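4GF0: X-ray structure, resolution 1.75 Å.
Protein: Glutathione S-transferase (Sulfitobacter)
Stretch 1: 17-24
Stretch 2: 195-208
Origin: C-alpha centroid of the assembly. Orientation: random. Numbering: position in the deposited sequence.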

# COMPACT_ATOMS: atom_id res chain seq x y z
N VAL A 17 1.74 -12.63 -3.90
CA VAL A 17 2.93 -12.47 -4.73
C VAL A 17 3.26 -13.81 -5.39
O VAL A 17 3.61 -13.86 -6.57
N ALA A 18 3.12 -14.90 -4.64
CA ALA A 18 3.37 -16.22 -5.21
C ALA A 18 2.44 -16.49 -6.40
O ALA A 18 2.86 -16.99 -7.44
N ILE A 19 1.18 -16.12 -6.24
CA ILE A 19 0.21 -16.29 -7.31
C ILE A 19 0.65 -15.52 -8.56
O ILE A 19 0.59 -16.05 -9.67
N ALA A 20 1.10 -14.29 -8.37
CA ALA A 20 1.56 -13.49 -9.50
C ALA A 20 2.78 -14.10 -10.18
O ALA A 20 2.88 -14.09 -11.41
N ILE A 21 3.70 -14.64 -9.39
CA ILE A 21 4.89 -15.26 -9.96
C ILE A 21 4.50 -16.48 -10.78
O ILE A 21 5.05 -16.72 -11.85
N GLU A 22 3.52 -17.24 -10.29
CA GLU A 22 3.01 -18.37 -11.05
C GLU A 22 2.36 -17.93 -12.36
O GLU A 22 2.55 -18.57 -13.40
N GLU A 23 1.60 -16.84 -12.31
CA GLU A 23 0.95 -16.32 -13.52
C GLU A 23 2.01 -15.90 -14.53
O GLU A 23 1.82 -16.03 -15.73
N ALA A 24 3.14 -15.41 -14.02
CA ALA A 24 4.25 -14.94 -14.86
C ALA A 24 5.08 -16.08 -15.44
O ALA A 24 5.97 -15.85 -16.27
N ALA A 195 -10.10 -21.61 -9.84
CA ALA A 195 -9.96 -22.47 -11.02
C ALA A 195 -8.70 -22.18 -11.83
O ALA A 195 -8.37 -22.92 -12.75
N ARG A 196 -7.99 -21.10 -11.49
CA ARG A 196 -6.80 -20.71 -12.25
C ARG A 196 -5.59 -21.58 -11.91
O ARG A 196 -5.44 -22.05 -10.78
N ALA A 197 -4.73 -21.79 -12.90
CA ALA A 197 -3.54 -22.61 -12.70
C ALA A 197 -2.63 -22.07 -11.60
O ALA A 197 -2.04 -22.85 -10.83
N SER A 198 -2.50 -20.75 -11.52
CA SER A 198 -1.61 -20.13 -10.54
C SER A 198 -2.04 -20.45 -9.12
O SER A 198 -1.21 -20.72 -8.26
N VAL A 199 -3.34 -20.42 -8.89
CA VAL A 199 -3.88 -20.65 -7.55
C VAL A 199 -3.78 -22.13 -7.18
O VAL A 199 -3.46 -22.48 -6.05
N ALA A 200 -4.06 -23.01 -8.14
CA ALA A 200 -3.85 -24.43 -7.91
C ALA A 200 -2.39 -24.72 -7.56
O ALA A 200 -2.10 -25.58 -6.72
N ALA A 201 -1.47 -24.01 -8.22
CA ALA A 201 -0.04 -24.19 -7.98
C ALA A 201 0.37 -23.82 -6.56
O ALA A 201 1.16 -24.54 -5.93
N VAL A 202 -0.12 -22.69 -6.06
CA VAL A 202 0.28 -22.28 -4.71
C VAL A 202 -0.36 -23.18 -3.64
O VAL A 202 0.25 -23.43 -2.60
N LYS A 203 -1.57 -23.67 -3.91
CA LYS A 203 -2.19 -24.64 -3.01
C LYS A 203 -1.36 -25.91 -2.94
O LYS A 203 -1.16 -26.48 -1.86
N ASP A 204 -0.87 -26.35 -4.10
CA ASP A 204 -0.05 -27.55 -4.17
C ASP A 204 1.26 -27.37 -3.40
O ASP A 204 1.87 -28.34 -2.96
N LYS A 205 1.68 -26.12 -3.25
CA LYS A 205 2.91 -25.80 -2.54
C LYS A 205 2.66 -25.54 -1.06
O LYS A 205 3.57 -25.13 -0.33
N GLY A 206 1.42 -25.76 -0.63
CA GLY A 206 1.03 -25.63 0.76
C GLY A 206 0.85 -24.21 1.25
O GLY A 206 1.04 -23.93 2.44
N MET A 207 0.47 -23.30 0.36
CA MET A 207 0.39 -21.88 0.72
C MET A 207 -1.00 -21.41 1.11
O MET A 207 -1.15 -20.34 1.69
N LEU A 208 -2.01 -22.20 0.77
CA LEU A 208 -3.39 -21.85 1.13
C LEU A 208 -4.07 -22.96 1.92
O LEU A 208 -4.86 -23.73 1.38

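Helix 17-23 and helix 197-204 cross at 124° between their N-to-C directions, their axes 8.3 Å apart at closest approach. The CA atoms nearest each other across the stretches are those of Glu22 and Ser198, 5.0 Å apart.

The contacts of stretch 2 begin with Arg196, at the N-cap position, its CA-to-CB bond toward stretch 1. With chi1 m, chi2 t and chi3 p, its guanidinium meets the carboxylate of Glu23 (chi1 m, chi2 m) edge-on in a two-pronged salt bridge: Arg196 NE donates to Glu23 OE2 at 2.8 Å and Arg196 NH2 to Glu23 OE1 at 2.9 Å, both nearly linear. Although the CA-to-CB bond of Glu23 points sideways, its side chain bends so that the end comes nearer. Ser198, rotamer p, donates from OG to the same Glu23 OE2 at 2.6 Å, while its CB lies 3.7 Å from Glu22 CB; a short side chain thus fits the close approach and still offers a hydroxyl. Water 1 donates to Glu23 OE2 (2.7 Å) and accepts from Ser198 N (3.0 Å), linking the carboxylate to a backbone amide in the first turn.

Beyond this cluster the contacts are mostly apolar. Val199 (t), pointing sideways, brings CG2 to 4.1 Å from CD1 of Ile19 (m, t). Ala201 points in, and its small CB leaves room for the carboxylate end of Glu22, whose CD sits 3.5 Å away; Glu22 itself points toward stretch 2 with chi1 m and chi2 m. One turn after Ser198, Val202 (m) also points in; its CG1 lies 3.8 Å from Ala18 CB and 3.9 Å from both Ile19 CG1 and Glu22 CG. Both valines are buried, where branched apolar side chains suit packing against Ile19 and, for Val202, Ala18.

Past the helix, the long, exposed Lys205 (m, t, t, with chi4 at 107°) reaches back to form a salt bridge, NZ donating to Glu22 OE2 at 2.6 Å. Gly206 follows with a positive phi of 77°, which favours glycine. Finally Met207, extended after chi1 m, sets its SD 3.5 Å from Ala18 CB, its flexible thioether filling space beside the small alanine.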

# COMPACT_ATOMS: atom_id res chain seq x y z
CB VAL A 17 4.12 -11.94 -3.90
CG1 VAL A 17 5.37 -11.78 -4.78
CG2 VAL A 17 3.75 -10.59 -3.26
CB ALA A 18 3.20 -17.30 -4.16
CB ILE A 19 -1.18 -15.85 -6.87
CG1 ILE A 19 -1.69 -16.85 -5.83
CG2 ILE A 19 -2.15 -15.79 -8.06
CD1 ILE A 19 -2.96 -16.37 -5.08
CB ALA A 20 1.85 -12.06 -9.08
CB ILE A 21 5.92 -15.65 -8.88
CG1 ILE A 21 6.40 -14.39 -8.16
CG2 ILE A 21 7.13 -16.31 -9.55
CD1 ILE A 21 7.27 -14.65 -6.93
CB GLU A 22 1.99 -19.18 -10.22
CG GLU A 22 2.54 -19.75 -8.92
CD GLU A 22 3.36 -21.01 -9.11
OE1 GLU A 22 3.50 -21.48 -10.26
OE2 GLU A 22 3.87 -21.53 -8.09
CB GLU A 23 0.06 -15.11 -13.20
CG GLU A 23 -1.22 -15.44 -12.46
CD GLU A 23 -2.28 -16.04 -13.38
OE1 GLU A 23 -2.25 -15.77 -14.60
OE2 GLU A 23 -3.15 -16.79 -12.87
CB ALA A 24 5.14 -14.01 -14.06
CB ALA A 195 -11.19 -22.34 -11.91
CB ARG A 196 -6.44 -19.23 -12.02
CG ARG A 196 -7.42 -18.24 -12.66
CD ARG A 196 -6.95 -16.80 -12.50
NE ARG A 196 -5.87 -16.44 -13.44
CZ ARG A 196 -6.06 -15.93 -14.65
NH1 ARG A 196 -7.29 -15.72 -15.11
NH2 ARG A 196 -5.01 -15.63 -15.42
CB ALA A 197 -2.78 -22.76 -14.02
CB SER A 198 -1.59 -18.63 -10.75
OG SER A 198 -2.92 -18.13 -10.66
CB VAL A 199 -5.33 -20.15 -7.45
CG1 VAL A 199 -5.96 -20.58 -6.13
CG2 VAL A 199 -5.35 -18.63 -7.60
CB ALA A 200 -4.27 -25.24 -9.12
CB ALA A 201 0.77 -23.41 -8.99
CB VAL A 202 0.02 -20.79 -4.41
CG1 VAL A 202 0.72 -19.92 -5.45
CG2 VAL A 202 -1.48 -20.48 -4.36
CB LYS A 203 -3.61 -24.99 -3.47
CG LYS A 203 -4.68 -24.02 -3.02
CD LYS A 203 -6.06 -24.49 -3.47
CE LYS A 203 -7.13 -23.46 -3.13
NZ LYS A 203 -8.41 -23.77 -3.82
CB ASP A 204 0.25 -27.91 -5.63
CG ASP A 204 -0.94 -28.52 -6.35
OD1 ASP A 204 -1.81 -29.11 -5.67
OD2 ASP A 204 -1.00 -28.43 -7.59
CB LYS A 205 3.61 -24.60 -3.18
CG LYS A 205 4.18 -24.90 -4.56
CD LYS A 205 4.92 -23.71 -5.15
CE LYS A 205 5.80 -24.14 -6.31
NZ LYS A 205 5.27 -23.73 -7.64
CB MET A 207 0.89 -21.02 -0.44
CG MET A 207 2.28 -21.35 -0.90
SD MET A 207 2.87 -20.06 -2.01
CE MET A 207 4.53 -20.65 -2.30
CB LEU A 208 -4.21 -21.51 -0.12
CG LEU A 208 -3.94 -20.15 -0.77
CD1 LEU A 208 -4.88 -19.91 -1.94
CD2 LEU A 208 -4.08 -19.03 0.25
O HOH W 1 -3.27 -19.25 -14.06